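Local coordinates for acetyl-CoA acetyltransferase (Mycobacterium smegmatis, PDB 4EGV), which may act as an acyltransferase, as a monomeric, SCP2-thiolase-like member of the thiolase superfamily, at residues A[91-96]-A[108-113]; A[190-195]-A[344-349]; A[197-202]-A[256-261]. One frame throughout, in Å; residues are numbered along the deposited sequence.

Interaction 1 of 3, residues A[91-96]-A[108-113]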
loop_
_atom_site.group_PDB
_atom_site.type_symbol
_atom_site.label_atom_id
_atom_site.label_comp_id
_atom_site.label_asym_id
_atom_site.label_seq_id
_atom_site.Cartn_x
_atom_site.Cartn_y
_atom_site.Cartn_z
ATOM N N SER A 91 24.101 9.200 -10.488
ATOM C CA SER A 91 22.800 9.799 -10.760
ATOM C C SER A 91 22.113 10.429 -9.555
ATOM O O SER A 91 22.072 9.882 -8.490
ATOM C CB SER A 91 21.873 8.794 -11.401
ATOM O OG SER A 91 21.150 9.392 -12.433
ATOM N N ASN A 92 21.571 11.607 -9.755
ATOM C CA ASN A 92 20.714 12.212 -8.793
ATOM C C ASN A 92 19.346 12.384 -9.446
ATOM O O ASN A 92 19.128 13.248 -10.229
ATOM C CB ASN A 92 21.299 13.537 -8.345
ATOM C CG ASN A 92 20.781 13.991 -7.018
ATOM O OD1 ASN A 92 19.642 13.839 -6.702
ATOM N ND2 ASN A 92 21.634 14.567 -6.257
ATOM N N TYR A 93 18.420 11.519 -9.125
ATOM C CA TYR A 93 17.155 11.556 -9.790
ATOM C C TYR A 93 16.231 12.684 -9.352
ATOM O O TYR A 93 15.625 13.290 -10.189
ATOM C CB TYR A 93 16.539 10.163 -9.767
ATOM C CG TYR A 93 15.087 10.063 -9.456
ATOM C CD1 TYR A 93 14.139 10.333 -10.410
ATOM C CD2 TYR A 93 14.653 9.674 -8.224
ATOM C CE1 TYR A 93 12.846 10.248 -10.138
ATOM C CE2 TYR A 93 13.336 9.595 -7.959
ATOM C CZ TYR A 93 12.456 9.870 -8.915
ATOM O OH TYR A 93 11.155 9.751 -8.630
ATOM N N PRO A 94 16.179 13.009 -8.060
ATOM C CA PRO A 94 15.448 14.178 -7.625
ATOM C C PRO A 94 15.948 15.528 -8.132
ATOM O O PRO A 94 15.127 16.312 -8.545
ATOM C CB PRO A 94 15.541 14.087 -6.111
ATOM C CG PRO A 94 15.724 12.724 -5.871
ATOM C CD PRO A 94 16.643 12.256 -6.891
ATOM N N ARG A 95 17.255 15.802 -8.103
ATOM C CA ARG A 95 17.833 17.012 -8.771
ATOM C C ARG A 95 17.703 17.111 -10.300
ATOM O O ARG A 95 17.594 18.206 -10.814
ATOM C CB ARG A 95 19.292 17.271 -8.371
ATOM C CG ARG A 95 19.370 18.028 -7.115
ATOM C CD ARG A 95 20.739 18.398 -6.686
ATOM N NE ARG A 95 20.619 18.694 -5.273
ATOM C CZ ARG A 95 20.071 19.811 -4.772
ATOM N NH1 ARG A 95 19.590 20.783 -5.574
ATOM N NH2 ARG A 95 19.978 19.923 -3.447
ATOM N N SER A 96 17.723 15.992 -11.017
ATOM C CA SER A 96 17.517 16.045 -12.442
ATOM C C SER A 96 16.101 16.536 -12.747
ATOM O O SER A 96 15.894 17.206 -13.752
ATOM C CB SER A 96 17.710 14.678 -13.124
ATOM O OG SER A 96 18.825 13.934 -12.715
ATOM N N ALA A 108 17.544 17.958 -1.521
ATOM C CA ALA A 108 16.973 16.913 -2.333
ATOM C C ALA A 108 16.915 15.616 -1.494
ATOM O O ALA A 108 17.841 15.295 -0.761
ATOM C CB ALA A 108 17.769 16.734 -3.609
ATOM N N VAL A 109 15.803 14.888 -1.572
ATOM C CA VAL A 109 15.661 13.651 -0.799
ATOM C C VAL A 109 15.302 12.472 -1.671
ATOM O O VAL A 109 14.464 12.598 -2.520
ATOM C CB VAL A 109 14.610 13.807 0.388
ATOM C CG1 VAL A 109 14.375 12.538 1.088
ATOM C CG2 VAL A 109 15.062 14.819 1.381
ATOM N N LEU A 110 15.966 11.331 -1.461
ATOM C CA LEU A 110 15.600 10.038 -2.078
ATOM C C LEU A 110 15.111 9.129 -0.964
ATOM O O LEU A 110 15.862 8.750 -0.080
ATOM C CB LEU A 110 16.768 9.398 -2.855
ATOM C CG LEU A 110 16.443 8.143 -3.697
ATOM C CD1 LEU A 110 15.277 8.365 -4.721
ATOM C CD2 LEU A 110 17.690 7.579 -4.400
ATOM N N GLU A 111 13.828 8.800 -1.012
ATOM C CA GLU A 111 13.153 8.174 0.120
ATOM C C GLU A 111 13.418 6.661 0.137
ATOM O O GLU A 111 13.923 6.107 -0.844
ATOM C CB GLU A 111 11.649 8.556 0.088
ATOM C CG GLU A 111 10.641 7.830 1.086
ATOM C CD GLU A 111 10.866 8.066 2.625
ATOM O OE1 GLU A 111 12.012 8.213 3.096
ATOM O OE2 GLU A 111 9.848 8.079 3.371
ATOM N N VAL A 112 13.131 6.012 1.262
ATOM C CA VAL A 112 13.180 4.545 1.392
ATOM C C VAL A 112 12.135 3.820 0.526
ATOM O O VAL A 112 11.144 4.380 0.138
ATOM C CB VAL A 112 13.049 4.068 2.915
ATOM C CG1 VAL A 112 14.214 4.627 3.808
ATOM C CG2 VAL A 112 11.647 4.392 3.516
ATOM N N ILE A 113 12.355 2.549 0.248
ATOM C CA ILE A 113 11.412 1.734 -0.544
ATOM C C ILE A 113 10.060 1.562 0.177
ATOM O O ILE A 113 9.976 1.692 1.394
ATOM C CB ILE A 113 12.028 0.304 -0.920
ATOM C CG1 ILE A 113 11.415 -0.271 -2.179
ATOM C CG2 ILE A 113 11.904 -0.726 0.229
ATOM C CD1 ILE A 113 12.154 0.067 -3.495
#
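This is an apolar, helix-on-strand contact inside a beta-alpha-beta crossover of the thiolase fold: helix 93-101 links strand 70-73 to its parallel neighbour 107-110, the edge strand of the large mixed sheet. No hydrogen bond joins the two segments. Pro94, in the first turn of the helix, faces the strand, its CB 4.3 Å from Ala108 CB and its CG 3.6 Å from Val109 O. Both Pro94 and Ala108 also touch Val71, so the proline spans the two parallel strands. Tyr93 meets Leu110 with the edge of its ring: Leu110 CD1 lies near the ring plane, 3.8 Å from Tyr93 CD2, the leucine CG being anti to its backbone N (chi1 -172°). Asn92 is the N-cap, OD1 taking a weak bond from Arg95 N, while its carbonyl oxygen is gripped by both N and OG of Ser96. The extended Arg95 side chain runs alongside the start of the strand. Its NH1 is hydrogen-bonded to Pro105 O and NH2 weakly to Ala106 O, which holds the guanidinium with one face over the methyl of Ala108, Arg95 NE lying 3.8 Å from Ala108 CB.

Interaction 2 of 3, residues A[190-195]-A[344-349]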
loop_
_atom_site.group_PDB
_atom_site.type_symbol
_atom_site.label_atom_id
_atom_site.label_comp_id
_atom_site.label_asym_id
_atom_site.label_seq_id
_atom_site.Cartn_x
_atom_site.Cartn_y
_atom_site.Cartn_z
ATOM N N GLY A 190 9.659 -12.840 -3.278
ATOM C CA GLY A 190 8.730 -11.923 -3.910
ATOM C C GLY A 190 7.461 -11.586 -3.134
ATOM O O GLY A 190 7.054 -12.331 -2.280
ATOM N N ALA A 191 6.828 -10.462 -3.441
ATOM C CA ALA A 191 5.638 -10.018 -2.735
ATOM C C ALA A 191 4.452 -10.977 -2.709
ATOM O O ALA A 191 3.826 -11.098 -1.726
ATOM C CB ALA A 191 5.213 -8.732 -3.229
ATOM N N PRO A 192 4.154 -11.650 -3.801
ATOM C CA PRO A 192 2.958 -12.460 -3.926
ATOM C C PRO A 192 2.896 -13.727 -3.115
ATOM O O PRO A 192 1.865 -14.036 -2.602
ATOM C CB PRO A 192 2.986 -12.829 -5.393
ATOM C CG PRO A 192 3.612 -11.759 -5.976
ATOM C CD PRO A 192 4.715 -11.411 -5.117
ATOM N N VAL A 193 3.983 -14.464 -3.081
ATOM C CA VAL A 193 4.088 -15.637 -2.276
ATOM C C VAL A 193 3.871 -15.328 -0.750
ATOM O O VAL A 193 3.278 -16.114 -0.003
ATOM C CB VAL A 193 5.411 -16.360 -2.615
ATOM C CG1 VAL A 193 6.565 -15.821 -1.808
ATOM C CG2 VAL A 193 5.280 -17.818 -2.346
ATOM N N GLN A 194 4.326 -14.166 -0.314
ATOM C CA GLN A 194 4.224 -13.774 1.088
ATOM C C GLN A 194 2.856 -13.282 1.463
ATOM O O GLN A 194 2.417 -13.517 2.572
ATOM C CB GLN A 194 5.245 -12.701 1.406
ATOM C CG GLN A 194 6.309 -13.191 2.338
ATOM C CD GLN A 194 7.603 -12.432 2.213
ATOM O OE1 GLN A 194 8.138 -12.255 1.109
ATOM N NE2 GLN A 194 8.122 -11.972 3.356
ATOM N N TYR A 195 2.198 -12.595 0.531
ATOM C CA TYR A 195 0.825 -12.203 0.675
ATOM C C TYR A 195 -0.132 -13.367 0.641
ATOM O O TYR A 195 -1.211 -13.278 1.211
ATOM C CB TYR A 195 0.435 -11.169 -0.377
ATOM C CG TYR A 195 0.678 -9.750 0.093
ATOM C CD1 TYR A 195 -0.167 -9.135 1.029
ATOM C CD2 TYR A 195 1.785 -9.037 -0.362
ATOM C CE1 TYR A 195 0.082 -7.840 1.461
ATOM C CE2 TYR A 195 2.039 -7.739 0.063
ATOM C CZ TYR A 195 1.190 -7.150 0.962
ATOM O OH TYR A 195 1.465 -5.894 1.381
ATOM N N SER A 344 -4.133 -1.609 -2.521
ATOM C CA SER A 344 -4.671 -2.897 -2.957
ATOM C C SER A 344 -3.813 -3.660 -3.966
ATOM O O SER A 344 -4.275 -3.922 -5.087
ATOM C CB SER A 344 -6.067 -2.661 -3.573
ATOM O OG SER A 344 -6.020 -1.722 -4.646
ATOM N N CYS A 345 -2.584 -4.041 -3.629
ATOM C CA CYS A 345 -1.840 -4.874 -4.606
ATOM C C CYS A 345 -2.516 -6.269 -4.568
ATOM O O CYS A 345 -2.799 -6.893 -5.575
ATOM C CB CYS A 345 -0.322 -4.890 -4.311
ATOM S SG CYS A 345 0.878 -5.136 -5.742
ATOM N N PHE A 346 -2.842 -6.687 -3.353
ATOM C CA PHE A 346 -3.550 -7.922 -3.070
ATOM C C PHE A 346 -4.776 -7.602 -2.212
ATOM O O PHE A 346 -4.885 -6.553 -1.634
ATOM C CB PHE A 346 -2.588 -8.870 -2.349
ATOM C CG PHE A 346 -1.313 -9.137 -3.122
ATOM C CD1 PHE A 346 -1.283 -10.148 -4.092
ATOM C CD2 PHE A 346 -0.174 -8.362 -2.923
ATOM C CE1 PHE A 346 -0.135 -10.389 -4.838
ATOM C CE2 PHE A 346 0.973 -8.587 -3.656
ATOM C CZ PHE A 346 1.005 -9.599 -4.618
ATOM N N PRO A 347 -5.732 -8.500 -2.164
ATOM C CA PRO A 347 -6.911 -8.300 -1.365
ATOM C C PRO A 347 -6.673 -8.083 0.139
ATOM O O PRO A 347 -7.369 -7.290 0.765
ATOM C CB PRO A 347 -7.679 -9.597 -1.587
ATOM C CG PRO A 347 -7.323 -9.992 -2.895
ATOM C CD PRO A 347 -5.894 -9.660 -3.045
ATOM N N PHE A 348 -5.705 -8.783 0.701
ATOM C CA PHE A 348 -5.465 -8.761 2.110
ATOM C C PHE A 348 -5.424 -7.374 2.789
ATOM O O PHE A 348 -6.118 -7.165 3.779
ATOM C CB PHE A 348 -4.238 -9.604 2.471
ATOM C CG PHE A 348 -3.903 -9.536 3.908
ATOM C CD1 PHE A 348 -4.547 -10.385 4.851
ATOM C CD2 PHE A 348 -3.013 -8.552 4.378
ATOM C CE1 PHE A 348 -4.275 -10.281 6.252
ATOM C CE2 PHE A 348 -2.716 -8.427 5.789
ATOM C CZ PHE A 348 -3.354 -9.300 6.727
ATOM N N PRO A 349 -4.602 -6.428 2.293
ATOM C CA PRO A 349 -4.470 -5.172 3.032
ATOM C C PRO A 349 -5.710 -4.303 2.960
ATOM O O PRO A 349 -5.831 -3.351 3.739
ATOM C CB PRO A 349 -3.266 -4.481 2.362
ATOM C CG PRO A 349 -3.134 -5.104 1.105
ATOM C CD PRO A 349 -3.670 -6.482 1.161
#
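Helix 191-206 belongs to the loop domain of the thiolase fold, the excursion between strands 136-143 and 271-279. Here its first turns meet the loop that follows strand 337-342 and leads into helix 348-357 in the C-terminal half. The contact is buried, largely aromatic, and has no hydrogen bond between the segments. Its centre is a ring pair. Tyr195 and Phe346 lie with planes 22° apart and centroids separated by 4.6 Å, but displaced so far that the rings barely overlap. Phe346 covers one face of Tyr195 with its CD2 corner, placed off-centre toward the rim, rather than with its whole ring. The slide brings the tyrosine methylene into play, adding a CH-pi contact: Tyr195 CB stands over the face of Phe346, 4.0 Å from the ring centroid. Phe346 reaches this place with CG anti to its carbonyl carbon (chi1 -56°). Apolar contacts extend the pair in both directions. Beyond the far end of the phenylalanine, Pro192 crosses obliquely and sets CG 3.6 Å from Phe346 CZ, with Ala191 CB more loosely near Phe346 CE2. At the other ring, Phe348 CD2 lies near the tyrosine plane, loosely beside CE1, the carbon ortho to the hydroxyl. The polar end of Tyr195 looks outside the two segments: its OH is hydrogen-bonded to Ala412 N and weakly to Asn408 ND2, fixing the tip of the ring; the neighbouring ring carbon, Tyr195 CE1, lies 4.0 Å from Pro349 CD.

Interaction 3 of 3, residues A[197-202]-A[256-261]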
loop_
_atom_site.group_PDB
_atom_site.type_symbol
_atom_site.label_atom_id
_atom_site.label_comp_id
_atom_site.label_asym_id
_atom_site.label_seq_id
_atom_site.Cartn_x
_atom_site.Cartn_y
_atom_site.Cartn_z
ATOM N N LEU A 197 0.445 -16.216 2.075
ATOM C CA LEU A 197 0.447 -16.743 3.437
ATOM C C LEU A 197 -0.500 -15.964 4.375
ATOM O O LEU A 197 -1.172 -16.527 5.234
ATOM C CB LEU A 197 1.866 -16.742 4.004
ATOM C CG LEU A 197 2.818 -17.807 3.465
ATOM C CD1 LEU A 197 4.267 -17.437 3.544
ATOM C CD2 LEU A 197 2.546 -19.149 4.053
ATOM N N LEU A 198 -0.534 -14.651 4.215
ATOM C CA LEU A 198 -1.352 -13.769 5.025
ATOM C C LEU A 198 -2.796 -13.934 4.721
ATOM O O LEU A 198 -3.614 -13.914 5.568
ATOM C CB LEU A 198 -0.989 -12.303 4.764
ATOM C CG LEU A 198 0.040 -11.549 5.606
ATOM C CD1 LEU A 198 1.243 -12.321 5.842
ATOM C CD2 LEU A 198 0.368 -10.260 5.024
ATOM N N GLU A 199 -3.078 -14.047 3.452
ATOM C CA GLU A 199 -4.381 -14.307 2.950
ATOM C C GLU A 199 -4.938 -15.660 3.337
ATOM O O GLU A 199 -6.080 -15.740 3.574
ATOM C CB GLU A 199 -4.339 -14.134 1.461
ATOM C CG GLU A 199 -5.622 -13.785 0.849
ATOM C CD GLU A 199 -5.869 -12.324 0.700
ATOM O OE1 GLU A 199 -6.878 -11.870 1.200
ATOM O OE2 GLU A 199 -5.113 -11.641 0.043
ATOM N N ASN A 200 -4.122 -16.703 3.441
ATOM C CA ASN A 200 -4.585 -17.992 3.879
ATOM C C ASN A 200 -4.687 -18.063 5.384
ATOM O O ASN A 200 -5.463 -18.791 5.918
ATOM C CB ASN A 200 -3.700 -19.089 3.328
ATOM C CG ASN A 200 -4.029 -19.443 1.948
ATOM O OD1 ASN A 200 -5.133 -19.370 1.550
ATOM N ND2 ASN A 200 -3.061 -19.822 1.213
ATOM N N ALA A 201 -3.923 -17.244 6.057
ATOM C CA ALA A 201 -4.060 -17.067 7.511
ATOM C C ALA A 201 -5.377 -16.363 7.938
ATOM O O ALA A 201 -5.922 -16.659 9.005
ATOM C CB ALA A 201 -2.845 -16.382 8.087
ATOM N N ARG A 202 -5.872 -15.451 7.104
ATOM C CA ARG A 202 -7.119 -14.749 7.355
ATOM C C ARG A 202 -8.288 -15.672 7.047
ATOM O O ARG A 202 -9.339 -15.621 7.686
ATOM C CB ARG A 202 -7.200 -13.488 6.499
ATOM C CG ARG A 202 -8.419 -12.647 6.719
ATOM C CD ARG A 202 -8.486 -11.466 5.813
ATOM N NE ARG A 202 -9.779 -10.815 5.941
ATOM C CZ ARG A 202 -10.850 -11.097 5.199
ATOM N NH1 ARG A 202 -10.762 -12.003 4.244
ATOM N NH2 ARG A 202 -12.010 -10.463 5.410
ATOM N N VAL A 256 0.009 -18.171 -7.563
ATOM C CA VAL A 256 0.456 -18.427 -6.213
ATOM C C VAL A 256 -0.817 -18.495 -5.348
ATOM O O VAL A 256 -1.678 -17.646 -5.479
ATOM C CB VAL A 256 1.457 -17.321 -5.750
ATOM C CG1 VAL A 256 1.563 -17.275 -4.269
ATOM C CG2 VAL A 256 2.849 -17.517 -6.385
ATOM N N ASP A 257 -0.941 -19.534 -4.519
ATOM C CA ASP A 257 -2.142 -19.753 -3.741
ATOM C C ASP A 257 -2.339 -18.620 -2.755
ATOM O O ASP A 257 -1.458 -18.334 -1.957
ATOM C CB ASP A 257 -2.113 -21.091 -3.004
ATOM C CG ASP A 257 -3.521 -21.705 -2.838
ATOM O OD1 ASP A 257 -3.974 -22.409 -3.773
ATOM O OD2 ASP A 257 -4.165 -21.500 -1.779
ATOM N N PRO A 258 -3.533 -18.018 -2.743
ATOM C CA PRO A 258 -4.775 -18.463 -3.349
ATOM C C PRO A 258 -5.212 -17.717 -4.589
ATOM O O PRO A 258 -6.389 -17.825 -4.962
ATOM C CB PRO A 258 -5.790 -18.196 -2.237
ATOM C CG PRO A 258 -5.279 -17.003 -1.565
ATOM C CD PRO A 258 -3.779 -16.911 -1.822
ATOM N N TYR A 259 -4.293 -16.978 -5.215
ATOM C CA TYR A 259 -4.638 -16.047 -6.308
ATOM C C TYR A 259 -4.551 -16.577 -7.736
ATOM O O TYR A 259 -3.528 -17.124 -8.151
ATOM C CB TYR A 259 -3.791 -14.796 -6.280
ATOM C CG TYR A 259 -3.567 -14.196 -4.940
ATOM C CD1 TYR A 259 -4.592 -13.500 -4.286
ATOM C CD2 TYR A 259 -2.303 -14.279 -4.326
ATOM C CE1 TYR A 259 -4.383 -12.916 -3.045
ATOM C CE2 TYR A 259 -2.083 -13.718 -3.091
ATOM C CZ TYR A 259 -3.127 -13.035 -2.457
ATOM O OH TYR A 259 -2.890 -12.458 -1.250
ATOM N N PRO A 260 -5.645 -16.391 -8.491
ATOM C CA PRO A 260 -5.634 -16.579 -9.940
ATOM C C PRO A 260 -4.979 -15.402 -10.615
ATOM O O PRO A 260 -4.994 -14.306 -10.084
ATOM C CB PRO A 260 -7.107 -16.659 -10.315
ATOM C CG PRO A 260 -7.889 -16.404 -9.062
ATOM C CD PRO A 260 -6.987 -16.062 -7.962
ATOM N N ARG A 261 -4.398 -15.648 -11.780
ATOM C CA ARG A 261 -3.699 -14.623 -12.545
ATOM C C ARG A 261 -4.387 -13.264 -12.684
ATOM O O ARG A 261 -3.718 -12.287 -12.561
ATOM C CB ARG A 261 -3.333 -15.131 -13.929
ATOM C CG ARG A 261 -2.099 -14.478 -14.485
ATOM C CD ARG A 261 -1.911 -14.790 -15.959
ATOM N NE ARG A 261 -1.913 -13.574 -16.752
ATOM C CZ ARG A 261 -2.942 -13.053 -17.427
ATOM N NH1 ARG A 261 -4.144 -13.621 -17.460
ATOM N NH2 ARG A 261 -2.754 -11.919 -18.090
#
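Residues 256-259 form a tight turn, closed by a 2.7 Å bond from Tyr259 N to Val256 O with a cis peptide before Pro258, and the backbones come closest at Pro258 and Asn200, whose CA atoms are 7.2 Å apart. One hydrogen bond joins the segments: Tyr259 OH donates to Glu199 OE2 over 2.7 Å, using the anti lone pair of that oxygen. The carboxylate stands almost perpendicular to the phenol ring, at 86°, and OE2 lies at the ring edge. Glu199 gets there by leaving the backbone with CG anti to N and then bending at chi2 (92°). Its other oxygen, OE1, is hydrogen-bonded to Tyr213 OH, so both oxygens of this buried carboxylate have phenol partners, which would tend to stabilise its charge. Pro258 supplies the apolar part of the contact. Pro258 CD sits over the centre of the Tyr259 ring, and Pro258 CG touches both Glu199 CG, at 4.0 Å, and Asn200 OD1, at 3.9 Å. Asn200 and Asp257 are neighbours without a bond of their own, Asn200 ND2 pairing with Tyr460 O and Asp257 OD1 with Tyr464 OH, both in the added C-terminal domain. The arrangement is that of a type VIa turn, built on a cis-proline, at the tip of the small hairpin 254-260, laid against a loop-domain helix of the thiolase fold.

Interaction 1 comes first along the chain and stands apart, at the edge strand of the large sheet, its centre about 27 Å from that of interaction 2 and about 35 Å from that of interaction 3, across the middle of the molecule. Interactions 2 and 3 are neighbours, with centres about 8 Å apart. They share helix 191-206, and interaction 3 is nested in the chain loop that interaction 2 closes. They touch directly: Tyr259 OH is near Tyr195 O, and the ring of Tyr259 meets that of Phe346. Interaction 2 ties the loop domain to the C-terminal half, while interaction 3 holds the loop domain's own hairpin against the same helix, next to the added C-terminal domain.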